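Local coordinates for 30-kDa cleavage and polyadenylation specificity factor 30 (Arabidopsis thaliana, PDB 5ZUU), which binds m6A-modified RNA through its YTH domain and selects poly(A) sites in pre-mRNA 3'-end formation as part of the CPSF complex, at residues Asn17-Val21 with Lys48-Ala52; Phe30-Gln35 with Leu160-Ser164; Gln36-Ala40 with Ile85-Trp90; Leu108-Leu113 with Leu152-Ser158. All blocks are in the same frame, centred on the assembly; numbering follows the deposited sequence.

Interaction 1 (Asn17-Val21 with Lys48-Ala52)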
loop_
_atom_site.group_PDB
_atom_site.type_symbol
_atom_site.label_atom_id
_atom_site.label_comp_id
_atom_site.label_asym_id
_atom_site.label_seq_id
_atom_site.Cartn_x
_atom_site.Cartn_y
_atom_site.Cartn_z
ATOM N N ASN A 17 5.398 13.508 -0.326
ATOM C CA ASN A 17 4.827 12.249 0.112
ATOM C C ASN A 17 5.727 11.630 1.192
ATOM O O ASN A 17 6.925 11.886 1.231
ATOM C CB ASN A 17 4.795 11.293 -1.064
ATOM C CG ASN A 17 3.948 11.756 -2.231
ATOM O OD1 ASN A 17 3.036 12.600 -2.137
ATOM N ND2 ASN A 17 4.206 11.132 -3.347
ATOM N N ARG A 18 5.162 10.758 2.023
ATOM C CA ARG A 18 5.973 9.805 2.814
ATOM C C ARG A 18 5.524 8.455 2.402
ATOM O O ARG A 18 4.322 8.293 1.970
ATOM C CB ARG A 18 5.739 10.004 4.327
ATOM C CG ARG A 18 6.311 11.321 4.763
ATOM C CD ARG A 18 5.899 11.700 6.158
ATOM N NE ARG A 18 6.552 10.838 7.150
ATOM C CZ ARG A 18 6.355 10.967 8.468
ATOM N NH1 ARG A 18 5.558 11.889 8.927
ATOM N NH2 ARG A 18 6.985 10.185 9.322
ATOM N N TYR A 19 6.421 7.492 2.589
ATOM C CA TYR A 19 6.303 6.140 2.081
ATOM C C TYR A 19 6.595 5.140 3.179
ATOM O O TYR A 19 7.638 5.265 3.867
ATOM C CB TYR A 19 7.392 5.906 0.951
ATOM C CG TYR A 19 7.277 6.876 -0.161
ATOM C CD1 TYR A 19 7.822 8.164 -0.059
ATOM C CD2 TYR A 19 6.556 6.562 -1.300
ATOM C CE1 TYR A 19 7.676 9.087 -1.096
ATOM C CE2 TYR A 19 6.415 7.477 -2.332
ATOM C CZ TYR A 19 6.953 8.731 -2.219
ATOM O OH TYR A 19 6.775 9.629 -3.228
ATOM N N PHE A 20 5.709 4.134 3.306
ATOM C CA PHE A 20 5.842 3.066 4.308
ATOM C C PHE A 20 5.656 1.739 3.620
ATOM O O PHE A 20 4.775 1.616 2.780
ATOM C CB PHE A 20 4.779 3.215 5.446
ATOM C CG PHE A 20 4.932 4.449 6.273
ATOM C CD1 PHE A 20 4.532 5.670 5.803
ATOM C CD2 PHE A 20 5.484 4.394 7.535
ATOM C CE1 PHE A 20 4.727 6.833 6.561
ATOM C CE2 PHE A 20 5.673 5.540 8.300
ATOM C CZ PHE A 20 5.299 6.759 7.804
ATOM N N VAL A 21 6.485 0.753 3.956
ATOM C CA VAL A 21 6.240 -0.622 3.554
ATOM C C VAL A 21 5.222 -1.243 4.500
ATOM O O VAL A 21 5.350 -1.127 5.713
ATOM C CB VAL A 21 7.509 -1.490 3.564
ATOM C CG1 VAL A 21 7.189 -2.966 3.266
ATOM C CG2 VAL A 21 8.506 -0.957 2.548
ATOM N N LYS A 48 1.824 5.849 14.342
ATOM C CA LYS A 48 2.754 6.267 13.342
ATOM C C LYS A 48 2.184 6.485 11.958
ATOM O O LYS A 48 2.573 7.458 11.325
ATOM C CB LYS A 48 4.011 5.456 13.339
ATOM C CG LYS A 48 4.171 4.218 12.532
ATOM C CD LYS A 48 5.688 4.081 12.398
ATOM C CE LYS A 48 6.093 2.673 12.455
ATOM N NZ LYS A 48 7.529 2.634 12.084
ATOM N N LEU A 49 1.197 5.698 11.553
ATOM C CA LEU A 49 0.513 6.031 10.336
ATOM C C LEU A 49 -0.288 7.297 10.541
ATOM O O LEU A 49 -0.353 8.066 9.601
ATOM C CB LEU A 49 -0.385 4.894 9.772
ATOM C CG LEU A 49 0.382 3.653 9.392
ATOM C CD1 LEU A 49 -0.554 2.647 8.787
ATOM C CD2 LEU A 49 1.548 3.923 8.434
ATOM N N ASN A 50 -0.858 7.545 11.722
ATOM C CA ASN A 50 -1.638 8.788 11.888
ATOM C C ASN A 50 -0.719 10.013 11.896
ATOM O O ASN A 50 -1.088 11.096 11.410
ATOM C CB ASN A 50 -2.550 8.765 13.146
ATOM C CG ASN A 50 -3.887 8.057 12.915
ATOM O OD1 ASN A 50 -4.284 7.824 11.778
ATOM N ND2 ASN A 50 -4.568 7.686 13.998
ATOM N N GLU A 51 0.480 9.862 12.450
ATOM C CA GLU A 51 1.424 10.962 12.465
ATOM C C GLU A 51 1.798 11.311 11.019
ATOM O O GLU A 51 1.939 12.458 10.654
ATOM C CB GLU A 51 2.662 10.565 13.328
ATOM C CG GLU A 51 3.678 11.685 13.665
ATOM C CD GLU A 51 4.705 11.989 12.533
ATOM O OE1 GLU A 51 5.290 13.109 12.505
ATOM O OE2 GLU A 51 4.945 11.139 11.646
ATOM N N ALA A 52 2.017 10.302 10.194
ATOM C CA ALA A 52 2.341 10.532 8.765
ATOM C C ALA A 52 1.118 11.143 8.060
ATOM O O ALA A 52 1.257 12.150 7.370
ATOM C CB ALA A 52 2.766 9.229 8.120
#

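Interaction 2 (Phe30-Gln35 with Leu160-Ser164)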
loop_
_atom_site.group_PDB
_atom_site.type_symbol
_atom_site.label_atom_id
_atom_site.label_comp_id
_atom_site.label_asym_id
_atom_site.label_seq_id
_atom_site.Cartn_x
_atom_site.Cartn_y
_atom_site.Cartn_z
ATOM N N PHE A 30 -4.706 -9.008 1.615
ATOM C CA PHE A 30 -4.326 -8.090 0.574
ATOM C C PHE A 30 -5.415 -8.005 -0.515
ATOM O O PHE A 30 -5.799 -6.930 -0.971
ATOM C CB PHE A 30 -2.971 -8.543 0.016
ATOM C CG PHE A 30 -2.654 -7.970 -1.326
ATOM C CD1 PHE A 30 -2.598 -6.604 -1.495
ATOM C CD2 PHE A 30 -2.433 -8.825 -2.450
ATOM C CE1 PHE A 30 -2.288 -6.072 -2.739
ATOM C CE2 PHE A 30 -2.114 -8.303 -3.674
ATOM C CZ PHE A 30 -2.064 -6.909 -3.818
ATOM N N GLU A 31 -5.893 -9.168 -0.927
ATOM C CA GLU A 31 -7.013 -9.227 -1.926
ATOM C C GLU A 31 -8.309 -8.640 -1.460
ATOM O O GLU A 31 -8.928 -7.895 -2.178
ATOM C CB GLU A 31 -7.180 -10.630 -2.466
ATOM C CG GLU A 31 -5.974 -10.937 -3.329
ATOM C CD GLU A 31 -5.946 -12.324 -3.882
ATOM O OE1 GLU A 31 -7.007 -12.965 -3.915
ATOM O OE2 GLU A 31 -4.843 -12.742 -4.306
ATOM N N LEU A 32 -8.634 -8.865 -0.201
ATOM C CA LEU A 32 -9.753 -8.204 0.425
ATOM C C LEU A 32 -9.587 -6.683 0.464
ATOM O O LEU A 32 -10.558 -5.917 0.236
ATOM C CB LEU A 32 -9.922 -8.748 1.842
ATOM C CG LEU A 32 -11.335 -8.804 2.408
ATOM C CD1 LEU A 32 -12.224 -9.736 1.593
ATOM C CD2 LEU A 32 -11.296 -9.284 3.851
ATOM N N SER A 33 -8.369 -6.234 0.784
ATOM C CA SER A 33 -8.099 -4.807 0.745
ATOM C C SER A 33 -8.382 -4.182 -0.638
ATOM O O SER A 33 -8.942 -3.106 -0.784
ATOM C CB SER A 33 -6.653 -4.567 1.150
ATOM O OG SER A 33 -6.371 -3.215 1.090
ATOM N N VAL A 34 -7.951 -4.898 -1.651
ATOM C CA VAL A 34 -8.124 -4.471 -3.040
ATOM C C VAL A 34 -9.601 -4.395 -3.406
ATOM O O VAL A 34 -10.025 -3.427 -4.029
ATOM C CB VAL A 34 -7.355 -5.409 -3.984
ATOM C CG1 VAL A 34 -7.728 -5.137 -5.429
ATOM C CG2 VAL A 34 -5.848 -5.219 -3.788
ATOM N N GLN A 35 -10.385 -5.393 -3.015
ATOM C CA GLN A 35 -11.824 -5.400 -3.336
ATOM C C GLN A 35 -12.583 -4.316 -2.570
ATOM O O GLN A 35 -13.542 -3.756 -3.077
ATOM C CB GLN A 35 -12.434 -6.805 -3.102
ATOM C CG GLN A 35 -13.968 -6.893 -3.154
ATOM C CD GLN A 35 -14.540 -6.401 -4.462
ATOM O OE1 GLN A 35 -14.048 -6.761 -5.540
ATOM N NE2 GLN A 35 -15.572 -5.569 -4.385
ATOM N N LEU A 160 -5.360 -7.726 -10.392
ATOM C CA LEU A 160 -6.014 -6.955 -9.323
ATOM C C LEU A 160 -6.251 -5.529 -9.657
ATOM O O LEU A 160 -7.137 -4.910 -9.048
ATOM C CB LEU A 160 -5.230 -7.015 -7.999
ATOM C CG LEU A 160 -5.128 -8.448 -7.422
ATOM C CD1 LEU A 160 -4.175 -8.571 -6.236
ATOM C CD2 LEU A 160 -6.500 -8.988 -7.057
ATOM N N MET A 161 -5.463 -4.955 -10.571
ATOM C CA MET A 161 -5.611 -3.523 -10.879
ATOM C C MET A 161 -7.018 -3.180 -11.350
ATOM O O MET A 161 -7.653 -2.276 -10.816
ATOM C CB MET A 161 -4.618 -3.051 -11.917
ATOM C CG MET A 161 -4.616 -1.533 -12.105
ATOM S SD MET A 161 -3.668 -0.542 -10.901
ATOM C CE MET A 161 -4.974 0.138 -9.894
ATOM N N ALA A 162 -7.464 -3.855 -12.394
ATOM C CA ALA A 162 -8.809 -3.608 -12.935
ATOM C C ALA A 162 -9.880 -3.965 -11.863
ATOM O O ALA A 162 -10.854 -3.234 -11.665
ATOM C CB ALA A 162 -8.990 -4.405 -14.252
ATOM N N ILE A 163 -9.631 -5.025 -11.093
ATOM C CA ILE A 163 -10.523 -5.357 -9.953
ATOM C C ILE A 163 -10.692 -4.155 -9.013
ATOM O O ILE A 163 -11.819 -3.770 -8.648
ATOM C CB ILE A 163 -10.061 -6.608 -9.206
ATOM C CG1 ILE A 163 -10.257 -7.847 -10.102
ATOM C CG2 ILE A 163 -10.907 -6.803 -7.959
ATOM C CD1 ILE A 163 -9.597 -9.092 -9.558
ATOM N N SER A 164 -9.565 -3.531 -8.676
ATOM C CA SER A 164 -9.591 -2.365 -7.850
ATOM C C SER A 164 -10.398 -1.226 -8.448
ATOM O O SER A 164 -11.157 -0.595 -7.755
ATOM C CB SER A 164 -8.156 -1.867 -7.618
ATOM O OG SER A 164 -8.240 -0.933 -6.601
HETATM O O HOH W 1 -10.296 -0.817 -4.592
HETATM O O HOH W 2 -14.039 -5.500 -8.721
#

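Interaction 3 (Gln36-Ala40 with Ile85-Trp90)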
loop_
_atom_site.group_PDB
_atom_site.type_symbol
_atom_site.label_atom_id
_atom_site.label_comp_id
_atom_site.label_asym_id
_atom_site.label_seq_id
_atom_site.Cartn_x
_atom_site.Cartn_y
_atom_site.Cartn_z
ATOM N N GLN A 36 -12.137 -3.997 -1.356
ATOM C CA GLN A 36 -12.882 -3.087 -0.482
ATOM C C GLN A 36 -12.299 -1.713 -0.292
ATOM O O GLN A 36 -12.973 -0.870 0.222
ATOM C CB GLN A 36 -13.033 -3.790 0.875
ATOM C CG GLN A 36 -13.915 -5.010 0.728
ATOM C CD GLN A 36 -13.990 -5.835 1.960
ATOM O OE1 GLN A 36 -13.773 -5.365 3.073
ATOM N NE2 GLN A 36 -14.312 -7.105 1.769
ATOM N N GLY A 37 -11.047 -1.462 -0.662
ATOM C CA GLY A 37 -10.487 -0.118 -0.407
ATOM C C GLY A 37 -10.236 0.231 1.044
ATOM O O GLY A 37 -10.389 1.405 1.489
ATOM N N VAL A 38 -9.768 -0.777 1.757
ATOM C CA VAL A 38 -9.680 -0.756 3.201
ATOM C C VAL A 38 -8.476 -1.525 3.672
ATOM O O VAL A 38 -8.122 -2.499 3.070
ATOM C CB VAL A 38 -11.017 -1.344 3.710
ATOM C CG1 VAL A 38 -10.881 -2.535 4.609
ATOM C CG2 VAL A 38 -11.864 -0.255 4.301
ATOM N N TRP A 39 -7.837 -1.071 4.736
ATOM C CA TRP A 39 -6.812 -1.832 5.398
ATOM C C TRP A 39 -6.949 -1.671 6.901
ATOM O O TRP A 39 -7.601 -0.752 7.383
ATOM C CB TRP A 39 -5.408 -1.354 4.951
ATOM C CG TRP A 39 -4.227 -2.288 5.369
ATOM C CD1 TRP A 39 -3.170 -1.960 6.134
ATOM C CD2 TRP A 39 -4.072 -3.677 5.077
ATOM N NE1 TRP A 39 -2.361 -3.021 6.336
ATOM C CE2 TRP A 39 -2.864 -4.092 5.670
ATOM C CE3 TRP A 39 -4.799 -4.590 4.326
ATOM C CZ2 TRP A 39 -2.364 -5.406 5.532
ATOM C CZ3 TRP A 39 -4.343 -5.859 4.211
ATOM C CH2 TRP A 39 -3.148 -6.289 4.846
ATOM N N ALA A 40 -6.296 -2.570 7.636
ATOM C CA ALA A 40 -6.087 -2.408 9.053
ATOM C C ALA A 40 -4.668 -2.873 9.364
ATOM O O ALA A 40 -4.245 -3.897 8.842
ATOM C CB ALA A 40 -7.124 -3.231 9.873
ATOM N N ILE A 85 -15.045 2.964 9.563
ATOM C CA ILE A 85 -14.876 2.774 8.135
ATOM C C ILE A 85 -15.605 1.526 7.611
ATOM O O ILE A 85 -16.287 1.625 6.602
ATOM C CB ILE A 85 -13.371 2.805 7.777
ATOM C CG1 ILE A 85 -12.864 4.265 7.829
ATOM C CG2 ILE A 85 -13.076 2.164 6.452
ATOM C CD1 ILE A 85 -13.496 5.254 6.863
ATOM N N GLY A 86 -15.472 0.382 8.262
ATOM C CA GLY A 86 -16.219 -0.774 7.820
ATOM C C GLY A 86 -15.541 -1.627 6.770
ATOM O O GLY A 86 -14.508 -1.266 6.192
ATOM N N GLY A 87 -16.127 -2.792 6.561
ATOM C CA GLY A 87 -15.571 -3.779 5.675
ATOM C C GLY A 87 -14.610 -4.672 6.401
ATOM O O GLY A 87 -14.745 -4.908 7.589
ATOM N N GLY A 88 -13.645 -5.191 5.656
ATOM C CA GLY A 88 -12.529 -5.943 6.198
ATOM C C GLY A 88 -12.875 -6.774 7.413
ATOM O O GLY A 88 -12.536 -6.390 8.541
ATOM N N ASN A 89 -13.584 -7.885 7.212
ATOM C CA ASN A 89 -13.393 -8.993 8.120
ATOM C C ASN A 89 -12.154 -9.800 7.656
ATOM O O ASN A 89 -12.168 -10.484 6.648
ATOM C CB ASN A 89 -14.650 -9.844 8.312
ATOM C CG ASN A 89 -14.677 -10.477 9.691
ATOM O OD1 ASN A 89 -13.895 -11.395 9.956
ATOM N ND2 ASN A 89 -15.504 -9.932 10.601
ATOM N N TRP A 90 -11.096 -9.698 8.434
ATOM C CA TRP A 90 -9.783 -10.111 8.034
ATOM C C TRP A 90 -9.587 -11.530 8.491
ATOM O O TRP A 90 -10.154 -11.950 9.511
ATOM C CB TRP A 90 -8.712 -9.191 8.683
ATOM C CG TRP A 90 -8.901 -7.723 8.392
ATOM C CD1 TRP A 90 -9.317 -6.752 9.261
ATOM C CD2 TRP A 90 -8.729 -7.080 7.135
ATOM N NE1 TRP A 90 -9.375 -5.553 8.622
ATOM C CE2 TRP A 90 -9.022 -5.718 7.322
ATOM C CE3 TRP A 90 -8.307 -7.514 5.880
ATOM C CZ2 TRP A 90 -8.959 -4.782 6.283
ATOM C CZ3 TRP A 90 -8.218 -6.598 4.866
ATOM C CH2 TRP A 90 -8.529 -5.233 5.069
#

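Interaction 4 (Leu108-Leu113 with Leu152-Ser158)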
loop_
_atom_site.group_PDB
_atom_site.type_symbol
_atom_site.label_atom_id
_atom_site.label_comp_id
_atom_site.label_asym_id
_atom_site.label_seq_id
_atom_site.Cartn_x
_atom_site.Cartn_y
_atom_site.Cartn_z
ATOM N N LEU A 108 -3.376 2.515 -5.945
ATOM C CA LEU A 108 -2.885 3.332 -7.044
ATOM C C LEU A 108 -2.361 2.435 -8.164
ATOM O O LEU A 108 -2.719 2.648 -9.306
ATOM C CB LEU A 108 -1.876 4.340 -6.571
ATOM C CG LEU A 108 -2.395 5.202 -5.439
ATOM C CD1 LEU A 108 -1.203 5.929 -4.812
ATOM C CD2 LEU A 108 -3.489 6.190 -5.868
ATOM N N LYS A 109 -1.576 1.425 -7.824
ATOM C CA LYS A 109 -0.927 0.594 -8.729
ATOM C C LYS A 109 -0.813 -0.777 -8.133
ATOM O O LYS A 109 -0.348 -0.955 -7.005
ATOM C CB LYS A 109 0.497 1.105 -8.970
ATOM C CG LYS A 109 1.375 0.245 -9.902
ATOM C CD LYS A 109 0.886 0.308 -11.356
ATOM C CE LYS A 109 1.575 -0.751 -12.207
ATOM N NZ LYS A 109 1.353 -0.699 -13.715
ATOM N N LEU A 110 -1.233 -1.754 -8.885
ATOM C CA LEU A 110 -1.113 -3.154 -8.518
ATOM C C LEU A 110 -0.310 -3.937 -9.548
ATOM O O LEU A 110 -0.573 -3.813 -10.756
ATOM C CB LEU A 110 -2.546 -3.708 -8.450
ATOM C CG LEU A 110 -3.159 -3.236 -7.134
ATOM C CD1 LEU A 110 -4.698 -3.102 -7.215
ATOM C CD2 LEU A 110 -2.678 -4.110 -5.971
ATOM N N CYS A 111 0.653 -4.714 -9.093
ATOM C CA CYS A 111 1.636 -5.337 -9.986
ATOM C C CYS A 111 2.421 -6.392 -9.196
ATOM O O CYS A 111 2.039 -6.642 -8.094
ATOM C CB CYS A 111 2.567 -4.245 -10.493
ATOM S SG CYS A 111 3.632 -3.505 -9.189
ATOM N N GLU A 112 3.417 -7.077 -9.759
ATOM C CA GLU A 112 4.277 -7.965 -8.999
ATOM C C GLU A 112 5.705 -7.535 -9.220
ATOM O O GLU A 112 6.275 -7.772 -10.297
ATOM C CB GLU A 112 4.138 -9.444 -9.391
ATOM C CG GLU A 112 2.825 -10.130 -8.994
ATOM C CD GLU A 112 2.676 -10.399 -7.463
ATOM O OE1 GLU A 112 3.683 -10.481 -6.703
ATOM O OE2 GLU A 112 1.520 -10.576 -7.025
ATOM N N LEU A 113 6.285 -6.870 -8.234
ATOM C CA LEU A 113 7.619 -6.346 -8.379
ATOM C C LEU A 113 8.563 -7.235 -7.566
ATOM O O LEU A 113 8.541 -7.279 -6.328
ATOM C CB LEU A 113 7.683 -4.922 -7.889
ATOM C CG LEU A 113 9.086 -4.292 -7.867
ATOM C CD1 LEU A 113 9.589 -4.074 -9.283
ATOM C CD2 LEU A 113 9.036 -2.954 -7.135
ATOM N N LEU A 152 7.598 0.086 -9.162
ATOM C CA LEU A 152 6.276 -0.483 -9.243
ATOM C C LEU A 152 5.589 -0.053 -10.566
ATOM O O LEU A 152 4.970 -0.878 -11.233
ATOM C CB LEU A 152 5.401 -0.026 -8.083
ATOM C CG LEU A 152 5.720 -0.455 -6.638
ATOM C CD1 LEU A 152 4.793 0.339 -5.695
ATOM C CD2 LEU A 152 5.516 -1.957 -6.510
ATOM N N TYR A 153 5.658 1.230 -10.889
ATOM C CA TYR A 153 5.076 1.768 -12.132
ATOM C C TYR A 153 5.770 1.259 -13.441
ATOM O O TYR A 153 5.196 1.420 -14.514
ATOM C CB TYR A 153 5.064 3.269 -12.078
ATOM C CG TYR A 153 3.928 3.731 -11.223
ATOM C CD1 TYR A 153 2.639 3.907 -11.757
ATOM C CD2 TYR A 153 4.110 3.941 -9.857
ATOM C CE1 TYR A 153 1.594 4.309 -10.943
ATOM C CE2 TYR A 153 3.085 4.338 -9.050
ATOM C CZ TYR A 153 1.812 4.505 -9.575
ATOM O OH TYR A 153 0.823 4.980 -8.739
ATOM N N LEU A 154 6.961 0.646 -13.363
ATOM C CA LEU A 154 7.522 -0.035 -14.501
ATOM C C LEU A 154 6.900 -1.386 -14.749
ATOM O O LEU A 154 7.001 -1.883 -15.868
ATOM C CB LEU A 154 9.044 -0.185 -14.375
ATOM C CG LEU A 154 9.781 1.100 -14.172
ATOM C CD1 LEU A 154 11.237 0.758 -13.931
ATOM C CD2 LEU A 154 9.645 2.063 -15.315
ATOM N N GLU A 155 6.253 -2.001 -13.759
ATOM C CA GLU A 155 5.680 -3.316 -13.951
ATOM C C GLU A 155 4.321 -3.252 -14.554
ATOM O O GLU A 155 3.583 -2.312 -14.316
ATOM C CB GLU A 155 5.603 -4.141 -12.645
ATOM C CG GLU A 155 6.953 -4.413 -12.042
ATOM C CD GLU A 155 7.882 -5.138 -13.010
ATOM O OE1 GLU A 155 9.113 -4.812 -13.054
ATOM O OE2 GLU A 155 7.413 -6.085 -13.682
ATOM N N PRO A 156 3.984 -4.239 -15.395
ATOM C CA PRO A 156 2.589 -4.326 -15.951
ATOM C C PRO A 156 1.575 -4.508 -14.816
ATOM O O PRO A 156 1.892 -5.157 -13.774
ATOM C CB PRO A 156 2.609 -5.586 -16.800
ATOM C CG PRO A 156 4.075 -5.809 -17.092
ATOM C CD PRO A 156 4.867 -5.287 -15.933
ATOM N N ASP A 157 0.389 -3.941 -15.013
ATOM C CA ASP A 157 -0.725 -4.140 -14.121
ATOM C C ASP A 157 -0.943 -5.629 -13.883
ATOM O O ASP A 157 -0.859 -6.403 -14.843
ATOM C CB ASP A 157 -2.010 -3.586 -14.745
ATOM C CG ASP A 157 -2.019 -2.125 -14.843
ATOM O OD1 ASP A 157 -1.089 -1.409 -14.362
ATOM O OD2 ASP A 157 -3.006 -1.619 -15.422
ATOM N N SER A 158 -1.163 -6.049 -12.624
ATOM C CA SER A 158 -1.638 -7.356 -12.342
ATOM C C SER A 158 -3.146 -7.346 -12.575
ATOM O O SER A 158 -3.807 -6.284 -12.773
ATOM C CB SER A 158 -1.347 -7.808 -10.874
ATOM O OG SER A 158 -2.074 -6.975 -9.983
HETATM O O HOH W 3 2.288 1.628 -14.418
HETATM O O HOH W 4 -1.014 -7.351 -7.506
HETATM O O HOH W 5 3.211 -7.289 -12.667
HETATM O O HOH W 6 5.759 -7.960 -13.458
#

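Interaction 1 (Asn17-Val21 with Lys48-Ala52)
Strand 17-21 and helix segment 48-52 run nearly antiparallel, at 161°, with their axes 10.3 Å apart. CA atoms come nearest at R18 and A52 (7.0 Å) and at F20 and L49 (8.6 Å). The gap is bridged by R18 and F20, two residues apart in the strand and so on the same face of it. F20 meets the buried side of the helix: L49 CD2 lies over the ring in a CH-pi contact, 4.2 Å from the centroid, and A52 CB is 3.5 Å from F20 CE1. Helix 46-55 thus lies against the mixed sheet of the YTH domain, with V59 and L61 of the adjoining strand 58-65 also touching F20. Toward solvent the chemistry turns ionic. R18 NH1 donates to E51 OE2 at 2.9 Å in a salt bridge, while NH2 of R18 makes a weak bond to the same OE2 atom of E51 (3.2 Å). A52 CB lies over one face of the guanidinium, whose NE forms a second salt bridge with E139 of strand 138-140.

Interaction 2 (Phe30-Gln35 with Leu160-Ser164)
Two helices meet here on the same strand of the YTH-domain sheet, that of residues 103-114: helix 27-36, which follows the first strand, and the C-terminal helix 159-172. Segments 30-35 and 160-164 run in roughly the same direction, 39° apart, with a closest axis approach of 9.5 Å, and each offers a bump to the other. L160 is the larger bump. Its side chain enters the hollow formed by F30, E31 and V34: L160 CD1 is 3.3 Å from F30 CE2, a tight approach oblique to the ring, and 4.2 Å from E31 CG, while L160 CB lies 4.0 Å from V34 CG1. V34 returns the gesture in the next hollow along, where V34 CG1 sits among L160 O (3.7 Å), S164 CB (4.0 Å) and I163 CG2 (4.4 Å). The small S164 lets the backbones draw together, with CA of V34 only 5.5 Å from CA of S164. Underneath, L110 of the strand touches F30 and S164, and W107 touches V34 and S164. No direct hydrogen bond crosses the interface; water takes that part. One water donates to I163 O at 2.8 Å and weakly to Q35 OE1, and another donates to V34 O at 2.7 Å and accepts from S164 OG at 2.9 Å.

Interaction 3 (Gln36-Ala40 with Ile85-Trp90)
Q36, in the m rotamer and extended at chi2, swings its amide over the glycine-rich turn 86-88, where G88 N donates to Q36 OE1 at 2.6 Å. A CB on G87 would clash with that oxygen, and one on G88 would strike W90, so the backbone fits here because it is bare. V38 has an off-well chi1 of 123°: its CG2 is 3.5 Å from I85 CG2 and its CG1 3.4 Å from W90 CZ2. W39 points its CA-to-CB bond away, yet its t rotamer brings the indole edge to the face of W90 (chi1 m), a T-shaped pair with six-membered-ring centroids 5.3 Å apart and planes at 72°. Both indoles pack on the modified nucleotide of the bound RNA chain and A40 O hydrogen-bonds to it, consistent with the aromatic m6A pocket of YTH domains. Strand 38-39 edges the sheet beside strand 103-114, while N29 of helix 27-36 touches both tryptophans and L32 touches W90.

Interaction 4 (Leu108-Leu113 with Leu152-Ser158)
A buried lysine amine is the oddity: K109 NZ reaches from the strand into the turn leaving helix 142-154, where it forms a salt bridge with D157 OD1 (2.6 Å) and donates to E155 O (2.8 Å) and to a water that bridges to Y153 O. In the YTH fold this turn links helix 142-154 to the C-terminal helix 159-172 and lies along strand 103-114, which bears a classic beta bulge at L108 and K109, both facing C74. The aliphatic part of K109 is sheathed, its CB lying over the face of Y153, 4.1 Å from the ring centroid, in a CH-pi contact; Y153 OH is hydrogen-bonded to H10 O. L152 fills the apolar end, its CD2 3.6 Å from C111 SG and 3.7 Å from L113 CD2. E155 packs its CB against C111 CB (3.7 Å), and its carboxylate forms a salt bridge with K117. Waters join E112 N to P156 O and E112 O to E155 OE2. S158, the N-cap of the next helix, moors the turn to the strand backbone: S158 N donates to L110 O at 3.0 Å, and D157 CA makes a CH...O contact of 3.4 Å to that L110 O.

How the interactions relate
All four contacts mix buried and exposed residues, yet they differ in chemistry. Interactions 1 and 4 lie on opposite sides of the chain's centre, each setting helical or turn residues against the one mixed sheet and each adding a salt bridge to apolar packing. Interaction 4 is the most extensive (630 Å²) and the richest in polar links; interaction 1 is the smallest. Interaction 2 pairs two helices through apolar contact and water. It touches interaction 3, where S33 OG probably hydrogen-bonds to V38 O, and interaction 4, where F30 CZ packs 3.6 Å from L110 CD2. Helix 27-36 therefore stands between them. Interaction 3 contacts the modified nucleotide of the RNA directly.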